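Local coordinates for DNA translocase coupling protein (Clostridium perfringens, PDB 6O1W) that probably binds ATP and DNA as the coupling protein of a conjugative plasmid, a membrane-associated translocase of the FtsK/SpoIIIE family, at residues 185-189 / 252-256; 192-196 / 259-263; 134-138 / 300-304; 312-316 / 330-335. The contacts are given in a common frame with arbitrary orientation. Residues are numbered along the deposited sequence.

Contact 1: 185-189 / 252-256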
# COMPACT_ATOMS: atom_id res chain seq x y z
N VAL A 185 -3.32 25.65 -1.15
CA VAL A 185 -1.87 25.77 -1.08
C VAL A 185 -1.38 26.79 -0.02
O VAL A 185 -0.35 26.52 0.62
CB VAL A 185 -1.27 26.03 -2.50
CG1 VAL A 185 -1.57 27.44 -3.03
CG2 VAL A 185 0.22 25.72 -2.53
N ASP A 186 -2.12 27.89 0.23
CA ASP A 186 -1.75 28.87 1.26
C ASP A 186 -1.81 28.23 2.65
O ASP A 186 -0.84 28.32 3.42
CB ASP A 186 -2.65 30.13 1.20
CG ASP A 186 -2.62 30.94 -0.08
OD1 ASP A 186 -1.60 30.89 -0.78
OD2 ASP A 186 -3.60 31.65 -0.35
N ALA A 187 -2.93 27.55 2.96
CA ALA A 187 -3.09 26.84 4.24
C ALA A 187 -2.05 25.71 4.36
O ALA A 187 -1.54 25.50 5.46
CB ALA A 187 -4.49 26.29 4.36
N ALA A 188 -1.67 25.04 3.25
CA ALA A 188 -0.65 23.97 3.26
C ALA A 188 0.74 24.52 3.55
O ALA A 188 1.48 23.85 4.26
CB ALA A 188 -0.63 23.21 1.93
N GLU A 189 1.11 25.73 3.03
CA GLU A 189 2.41 26.33 3.35
C GLU A 189 2.46 26.63 4.86
O GLU A 189 3.44 26.27 5.50
CB GLU A 189 2.74 27.60 2.52
CG GLU A 189 3.78 28.49 3.18
CD GLU A 189 4.50 29.57 2.38
OE1 GLU A 189 3.93 30.11 1.41
OE2 GLU A 189 5.65 29.90 2.76
N LYS A 252 6.09 28.60 -3.99
CA LYS A 252 5.32 28.16 -2.83
C LYS A 252 5.38 26.61 -2.72
O LYS A 252 5.69 26.10 -1.65
CB LYS A 252 3.88 28.65 -2.98
CG LYS A 252 3.04 28.47 -1.75
CD LYS A 252 1.92 29.47 -1.81
CE LYS A 252 1.35 29.64 -0.44
NZ LYS A 252 1.08 31.06 -0.13
N LEU A 253 5.14 25.89 -3.84
CA LEU A 253 5.22 24.41 -3.88
C LEU A 253 6.64 23.90 -3.61
O LEU A 253 6.81 22.88 -2.96
CB LEU A 253 4.68 23.84 -5.21
CG LEU A 253 3.16 23.96 -5.46
CD1 LEU A 253 2.77 23.33 -6.78
CD2 LEU A 253 2.34 23.36 -4.34
N VAL A 254 7.67 24.62 -4.11
CA VAL A 254 9.09 24.33 -3.88
C VAL A 254 9.35 24.44 -2.37
O VAL A 254 9.98 23.56 -1.81
CB VAL A 254 10.04 25.23 -4.73
CG1 VAL A 254 11.50 25.13 -4.27
CG2 VAL A 254 9.91 24.90 -6.21
N ARG A 255 8.84 25.50 -1.73
CA ARG A 255 9.00 25.74 -0.29
C ARG A 255 8.34 24.61 0.50
O ARG A 255 8.99 24.04 1.36
CB ARG A 255 8.40 27.11 0.07
CG ARG A 255 9.18 27.91 1.10
CD ARG A 255 9.11 29.41 0.83
NE ARG A 255 7.74 29.91 0.75
CZ ARG A 255 7.27 30.72 -0.21
NH1 ARG A 255 8.08 31.16 -1.17
NH2 ARG A 255 6.00 31.09 -0.21
N ILE A 256 7.10 24.22 0.13
CA ILE A 256 6.36 23.10 0.73
C ILE A 256 7.12 21.77 0.57
O ILE A 256 7.12 20.96 1.51
CB ILE A 256 4.92 23.01 0.18
CG1 ILE A 256 4.09 24.22 0.65
CG2 ILE A 256 4.25 21.66 0.59
CD1 ILE A 256 2.77 24.47 -0.17
O HOH W 1 0.54 30.86 2.62
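Val-185 CG2 sits at the apolar centre, 3.7 Å from Leu-253 CD2 and 3.7 Å from Ile-256 CD1, so one methyl touches two side chains a helical turn apart. Ile-256 CD1 also reaches Ala-188 CB at 4.2 Å and lies 3.8 Å from the backbone N of Glu-189. Phe-165 touches both Val-185 and Ala-188 from a loop, while Ile-182 of strand 179-182 packs on Ala-188. The contact pairs the start of helix 185-209 with the first half of helix 247-266, two helices of the P-loop ATPase-type domain that run in roughly the same direction; the short axes cross at 34° and approach to 10.1 Å. Further out, the aliphatic chain of Lys-252 extends over Val-185, with CG 4.0 Å from Val-185 CG2, and carries its amine to the polar edge. There Lys-252 NZ forms a salt bridge with Asp-186 OD1 at 2.8 Å and a longer one with Glu-189 OE1 at 3.4 Å. Glu-189 meets Arg-255 in a two-pronged salt bridge, Arg-255 NH2 to Glu-189 OE1 at 2.8 Å and Arg-255 NE to Glu-189 OE2 at 2.9 Å. A water accepts from Lys-252 NZ at 2.8 Å and donates to Asp-186 O at 3.0 Å.

Contact 2: 192-196 / 259-263. With BGC (beta-D-glucopyranose), chain E.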
# COMPACT_ATOMS: atom_id res chain seq x y z
N PHE A 192 2.76 23.08 6.76
CA PHE A 192 4.06 22.41 6.66
C PHE A 192 5.21 23.18 7.33
O PHE A 192 6.15 22.55 7.82
CB PHE A 192 4.39 22.02 5.21
CG PHE A 192 3.62 20.78 4.83
CD1 PHE A 192 3.99 19.53 5.33
CD2 PHE A 192 2.50 20.86 4.01
CE1 PHE A 192 3.27 18.38 4.98
CE2 PHE A 192 1.76 19.71 3.68
CZ PHE A 192 2.14 18.48 4.18
N LYS A 193 5.12 24.51 7.37
CA LYS A 193 6.10 25.34 8.08
C LYS A 193 5.89 25.11 9.61
O LYS A 193 6.86 24.93 10.33
CB LYS A 193 5.95 26.82 7.69
CG LYS A 193 6.83 27.79 8.49
CD LYS A 193 8.30 27.49 8.30
CE LYS A 193 9.13 28.65 8.77
NZ LYS A 193 10.31 28.21 9.56
N TYR A 194 4.65 25.00 10.06
CA TYR A 194 4.35 24.68 11.45
C TYR A 194 4.91 23.28 11.85
O TYR A 194 5.51 23.14 12.92
CB TYR A 194 2.83 24.72 11.71
CG TYR A 194 2.45 24.02 13.00
CD1 TYR A 194 2.75 24.59 14.24
CD2 TYR A 194 1.86 22.76 12.98
CE1 TYR A 194 2.43 23.93 15.43
CE2 TYR A 194 1.53 22.10 14.16
CZ TYR A 194 1.85 22.67 15.38
OH TYR A 194 1.58 21.99 16.54
N LEU A 195 4.64 22.24 11.02
CA LEU A 195 5.06 20.85 11.28
C LEU A 195 6.57 20.71 11.31
O LEU A 195 7.09 19.98 12.14
CB LEU A 195 4.46 19.90 10.25
CG LEU A 195 2.95 19.68 10.24
CD1 LEU A 195 2.53 18.94 8.96
CD2 LEU A 195 2.48 18.92 11.50
N VAL A 196 7.28 21.42 10.42
CA VAL A 196 8.75 21.44 10.37
C VAL A 196 9.33 22.10 11.65
O VAL A 196 10.32 21.61 12.20
CB VAL A 196 9.24 22.06 9.04
CG1 VAL A 196 10.51 22.88 9.19
CG2 VAL A 196 9.43 20.98 8.01
N TYR A 259 9.83 21.58 2.95
CA TYR A 259 9.31 21.25 4.28
C TYR A 259 8.95 19.77 4.42
O TYR A 259 9.25 19.17 5.45
CB TYR A 259 8.12 22.13 4.69
CG TYR A 259 8.33 23.63 4.67
CD1 TYR A 259 9.54 24.19 5.07
CD2 TYR A 259 7.28 24.49 4.38
CE1 TYR A 259 9.71 25.57 5.13
CE2 TYR A 259 7.44 25.87 4.42
CZ TYR A 259 8.66 26.41 4.79
OH TYR A 259 8.81 27.77 4.83
N THR A 260 8.32 19.17 3.39
CA THR A 260 7.91 17.76 3.36
C THR A 260 9.12 16.84 3.43
O THR A 260 9.10 15.88 4.21
CB THR A 260 7.01 17.47 2.14
OG1 THR A 260 5.87 18.31 2.24
CG2 THR A 260 6.51 16.03 2.12
N SER A 261 10.18 17.16 2.65
CA SER A 261 11.44 16.43 2.58
C SER A 261 12.13 16.40 3.92
O SER A 261 12.53 15.33 4.36
CB SER A 261 12.38 17.05 1.54
OG SER A 261 11.85 16.83 0.24
N THR A 262 12.26 17.58 4.57
CA THR A 262 12.87 17.75 5.90
C THR A 262 12.06 16.95 6.93
O THR A 262 12.64 16.25 7.77
CB THR A 262 12.92 19.25 6.26
OG1 THR A 262 13.71 19.91 5.28
CG2 THR A 262 13.50 19.53 7.66
N LEU A 263 10.72 17.03 6.84
CA LEU A 263 9.85 16.28 7.74
C LEU A 263 10.08 14.79 7.59
O LEU A 263 10.34 14.13 8.58
CB LEU A 263 8.38 16.58 7.46
CG LEU A 263 7.60 17.44 8.41
CD1 LEU A 263 6.12 17.38 8.03
CD2 LEU A 263 7.81 17.02 9.88
C2 BGC E . -1.75 24.71 15.30
C3 BGC E . -1.21 26.10 15.01
C4 BGC E . -0.66 26.16 13.60
C5 BGC E . -1.71 25.71 12.59
C6 BGC E . -1.18 25.61 11.18
C1 BGC E . -2.79 24.34 14.25
O1 BGC E . -3.29 23.07 14.50
O2 BGC E . -2.32 24.66 16.61
O3 BGC E . -0.22 26.45 15.97
O4 BGC E . -0.24 27.48 13.27
O5 BGC E . -2.20 24.40 12.95
O6 BGC E . -2.19 25.13 10.30
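Two neighbouring helices of the FtsK/SpoIIIE-type ATPase domain pack here running the same way, the short axes 9.3 Å apart and inclined by 27°. Tyr-259 lies against the backbone of the other helix: Lys-193 CA stands over its ring face, 4.1 Å from the centroid, in a CH-pi contact, and Lys-193 CD is 3.5 Å from Tyr-259 OH, while the lysine amine pairs with Asp-197. Val-196 CG2 fits between Tyr-259 CB at 3.7 Å and Leu-263 CG at 4.0 Å, and comes within 3.1 Å of Tyr-259 O. Leu-263 CD1 meets Leu-195 CB at 3.7 Å and the edge of Phe-192, CD1 to CD1, at 4.1 Å. Pointing elsewhere, Tyr-194 places a ring face against the bound glucose, which Tyr-161 and Gln-180 hydrogen-bond. Helix 185-209 rests on the central sheet: Leu-195 touches Tyr-161 of strand 159-163 and Ile-229 and Val-231 of strand 229-233, and Phe-192 reaches Ile-233 of the latter strand and Leu-239 of helix 237-240, where Thr-260 touches Met-240.

Contact 3: 134-138 / 300-304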
# COMPACT_ATOMS: atom_id res chain seq x y z
N SER A 134 0.79 5.11 -0.16
CA SER A 134 -0.23 4.21 -0.69
C SER A 134 -0.56 4.63 -2.10
O SER A 134 -0.99 5.77 -2.31
CB SER A 134 -1.46 4.18 0.23
OG SER A 134 -2.52 3.39 -0.30
N ALA A 135 -0.27 3.74 -3.08
CA ALA A 135 -0.45 4.02 -4.49
C ALA A 135 -1.45 3.09 -5.15
O ALA A 135 -1.42 1.90 -4.90
CB ALA A 135 0.87 3.97 -5.22
N GLY A 136 -2.30 3.65 -5.99
CA GLY A 136 -3.32 2.87 -6.69
C GLY A 136 -4.21 3.73 -7.56
O GLY A 136 -4.31 4.94 -7.35
N GLU A 137 -4.83 3.09 -8.58
CA GLU A 137 -5.75 3.71 -9.53
C GLU A 137 -7.02 4.13 -8.80
O GLU A 137 -7.31 3.60 -7.73
CB GLU A 137 -6.10 2.72 -10.67
CG GLU A 137 -4.95 2.50 -11.65
CD GLU A 137 -5.10 1.31 -12.59
OE1 GLU A 137 -6.25 0.94 -12.93
OE2 GLU A 137 -4.05 0.74 -12.99
N THR A 138 -7.77 5.09 -9.34
CA THR A 138 -8.98 5.55 -8.64
C THR A 138 -9.99 4.37 -8.51
O THR A 138 -10.17 3.60 -9.45
CB THR A 138 -9.53 6.86 -9.23
OG1 THR A 138 -10.49 7.42 -8.33
CG2 THR A 138 -10.09 6.71 -10.65
N GLY A 300 -1.20 -0.79 -5.33
CA GLY A 300 -2.30 -1.46 -6.01
C GLY A 300 -1.82 -1.98 -7.35
O GLY A 300 -0.65 -1.87 -7.69
N ARG A 301 -2.73 -2.57 -8.10
CA ARG A 301 -2.42 -3.13 -9.40
C ARG A 301 -2.19 -2.03 -10.44
O ARG A 301 -3.00 -1.13 -10.54
CB ARG A 301 -3.57 -4.06 -9.85
CG ARG A 301 -3.25 -4.76 -11.17
CD ARG A 301 -4.27 -5.82 -11.52
NE ARG A 301 -3.86 -6.53 -12.73
CZ ARG A 301 -4.08 -6.10 -13.97
NH1 ARG A 301 -4.75 -4.97 -14.18
NH2 ARG A 301 -3.64 -6.80 -15.01
N PHE A 302 -1.09 -2.09 -11.17
CA PHE A 302 -0.79 -1.20 -12.30
C PHE A 302 -0.26 -2.13 -13.41
O PHE A 302 0.73 -2.83 -13.20
CB PHE A 302 0.30 -0.15 -11.96
CG PHE A 302 -0.11 0.92 -10.98
CD1 PHE A 302 -0.90 1.99 -11.39
CD2 PHE A 302 0.29 0.87 -9.65
CE1 PHE A 302 -1.26 3.00 -10.49
CE2 PHE A 302 -0.06 1.88 -8.76
CZ PHE A 302 -0.83 2.94 -9.18
N ALA A 303 -0.93 -2.16 -14.58
CA ALA A 303 -0.50 -2.99 -15.72
C ALA A 303 0.84 -2.52 -16.30
O ALA A 303 1.58 -3.33 -16.83
CB ALA A 303 -1.57 -3.01 -16.80
N ASP A 304 1.17 -1.23 -16.12
CA ASP A 304 2.42 -0.63 -16.59
C ASP A 304 3.59 -0.90 -15.61
O ASP A 304 3.51 -0.56 -14.43
CB ASP A 304 2.22 0.88 -16.82
CG ASP A 304 3.40 1.63 -17.45
OD1 ASP A 304 4.38 0.96 -17.87
OD2 ASP A 304 3.34 2.88 -17.53
O HOH W 2 -4.32 0.25 -8.66
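Phe-302 lays its ring beside the backbone where strand 132-135 gives way to the P-loop (Walker A): Phe-302 CZ is 3.5 Å from Gly-136 CA, and Phe-302 CE2 is 4.2 Å from Ala-135 CB, with the carbonyl carbon of Ala-135 at the ring edge. Gly-136, Glu-137 and Thr-138 belong to the predicted ATP-binding loop, whose later residues Gly-139, Gly-141 and Lys-142 contact ATP in another structure of this protein; no nucleotide is bound here. Segment 300-304 leaves the neighbouring strand 296-299 and leads into helix 305-312, so the contact lies at the strand ends of the central sheet. Gly-300 N donates to Ala-135 O at 2.7 Å, continuing the pairing of Ala-135 with Ile-298 past the end of strand 296-299. The backbones come close at this point, Gly-136 CA and Gly-300 CA being 4.5 Å apart; a CB on Gly-300 would point toward the loop, at a tight 3.4 Å from Gly-136 CA. Pro-281 and Ala-307 also touch Phe-302. Beyond the direct bond the backbones diverge, and a water spans the gap, accepting from Glu-137 N at 2.9 Å and donating to Arg-301 O at 2.7 Å.

Contact 4: 312-316 / 330-335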
# COMPACT_ATOMS: atom_id res chain seq x y z
N LEU A 312 7.64 0.67 -6.03
CA LEU A 312 8.28 -0.48 -5.39
C LEU A 312 9.71 -0.79 -5.77
O LEU A 312 10.32 -1.66 -5.12
CB LEU A 312 7.44 -1.73 -5.76
CG LEU A 312 5.97 -1.73 -5.35
CD1 LEU A 312 5.24 -2.89 -5.99
CD2 LEU A 312 5.80 -1.76 -3.81
N SER A 313 10.21 -0.18 -6.86
CA SER A 313 11.52 -0.45 -7.49
C SER A 313 11.63 -1.95 -7.92
O SER A 313 12.71 -2.54 -7.94
CB SER A 313 12.71 0.07 -6.68
OG SER A 313 12.86 -0.57 -5.43
N ASN A 314 10.49 -2.52 -8.33
CA ASN A 314 10.30 -3.83 -8.96
C ASN A 314 9.00 -3.73 -9.82
O ASN A 314 8.29 -2.73 -9.70
CB ASN A 314 10.28 -5.00 -7.96
CG ASN A 314 9.11 -5.03 -7.02
OD1 ASN A 314 7.96 -4.97 -7.43
ND2 ASN A 314 9.38 -5.17 -5.73
N THR A 315 8.70 -4.73 -10.65
CA THR A 315 7.56 -4.71 -11.57
C THR A 315 6.38 -5.59 -11.08
O THR A 315 5.50 -5.90 -11.89
CB THR A 315 8.04 -5.23 -12.95
OG1 THR A 315 8.39 -6.61 -12.80
CG2 THR A 315 9.24 -4.43 -13.52
N LYS A 316 6.36 -5.99 -9.80
CA LYS A 316 5.35 -6.92 -9.28
C LYS A 316 3.90 -6.41 -9.24
O LYS A 316 3.00 -7.24 -9.17
CB LYS A 316 5.74 -7.45 -7.90
CG LYS A 316 7.09 -8.16 -7.87
CD LYS A 316 7.46 -8.52 -6.41
CE LYS A 316 8.91 -8.86 -6.23
NZ LYS A 316 9.28 -10.06 -7.01
N LYS A 330 5.34 -3.43 0.71
CA LYS A 330 6.80 -3.45 0.70
C LYS A 330 7.35 -2.59 1.85
O LYS A 330 7.00 -1.42 1.97
CB LYS A 330 7.34 -3.01 -0.67
CG LYS A 330 8.86 -3.02 -0.72
CD LYS A 330 9.43 -2.81 -2.09
CE LYS A 330 10.82 -3.40 -2.15
NZ LYS A 330 11.78 -2.52 -2.86
N LEU A 331 8.16 -3.21 2.71
CA LEU A 331 8.90 -2.58 3.82
C LEU A 331 10.25 -3.26 3.83
O LEU A 331 10.35 -4.43 4.19
CB LEU A 331 8.20 -2.72 5.19
CG LEU A 331 8.96 -2.11 6.41
CD1 LEU A 331 9.40 -0.71 6.18
CD2 LEU A 331 8.10 -2.13 7.64
N GLY A 332 11.26 -2.54 3.41
CA GLY A 332 12.59 -3.10 3.27
C GLY A 332 12.70 -3.78 1.92
O GLY A 332 12.12 -3.30 0.93
N ALA A 333 13.40 -4.92 1.86
CA ALA A 333 13.62 -5.60 0.59
C ALA A 333 12.52 -6.60 0.16
O ALA A 333 12.58 -7.07 -0.98
CB ALA A 333 14.97 -6.29 0.61
N ASP A 334 11.54 -6.93 1.01
CA ASP A 334 10.49 -7.91 0.63
C ASP A 334 9.15 -7.28 0.21
O ASP A 334 8.74 -6.27 0.79
CB ASP A 334 10.26 -8.95 1.76
CG ASP A 334 9.54 -10.25 1.35
OD1 ASP A 334 9.54 -10.59 0.13
OD2 ASP A 334 9.00 -10.93 2.25
N THR A 335 8.49 -7.88 -0.78
CA THR A 335 7.19 -7.43 -1.31
C THR A 335 6.20 -8.57 -1.11
O THR A 335 6.40 -9.64 -1.67
CB THR A 335 7.28 -7.02 -2.81
OG1 THR A 335 8.27 -6.01 -2.98
CG2 THR A 335 5.94 -6.48 -3.35
O HOH W 3 12.41 -5.32 -4.81
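Lys-330, Thr-335 and Leu-312 bury the most surface in this contact, and each meets the other segment differently. Lys-330 extends its side chain from strand 326-331 across to the end of helix 305-312, where Lys-330 NZ donates to Leu-312 O at 2.8 Å. The same carbonyl accepts from Ser-313 OG at 2.8 Å; Ser-313, with positive phi, is where the chain turns out of the helix. Leu-312 adds the apolar part: Leu-312 CD2 is 3.7 Å from Lys-330 CB, and the side chain continues onto Leu-328, Arg-297 and Cys-299 of the two adjoining strands. Thr-335, on strand 334-340, takes a hydrogen bond through OG1 from Asn-314 ND2 at 3.1 Å, while Thr-335 CB lies 3.9 Å from Lys-316 CD. A water accepts from Asn-314 ND2 at 3.2 Å and, weakly, from Lys-330 NZ at 3.5 Å. Lys-316 NZ makes a salt bridge with Asp-37, and Lys-316 also touches a bound glucose, so one end of the loop lines that pocket. Segment 330-335 includes the tight connection between two antiparallel strands, a beta-hairpin. In segment 312-316, Asn-314 OD1 accepts from Lys-316 N at 3.0 Å, closing an Asx turn in the loop that follows helix 305-312 and packs on the hairpin.

Contacts 1 and 2 are successive parts of one interface between helices 185-209 and 247-266: their centres are 10 Å apart and Ile-256 CG2 touches Phe-192 CD2 at 3.9 Å. Both are nested in the chain loop that contact 3 closes. Contact 3, at the P-loop, lies well away, its nearest atoms about 17 Å from contact 1 and about 13 Å from contact 2. Contacts 3 and 4 reach the same mixed sheet and are linked by helix 305-312; their centres are 14 Å apart and nearest atoms about 6 Å. The glucose beside Tyr-194 of contact 2 and that touching Lys-316 of contact 4 occupy different pockets.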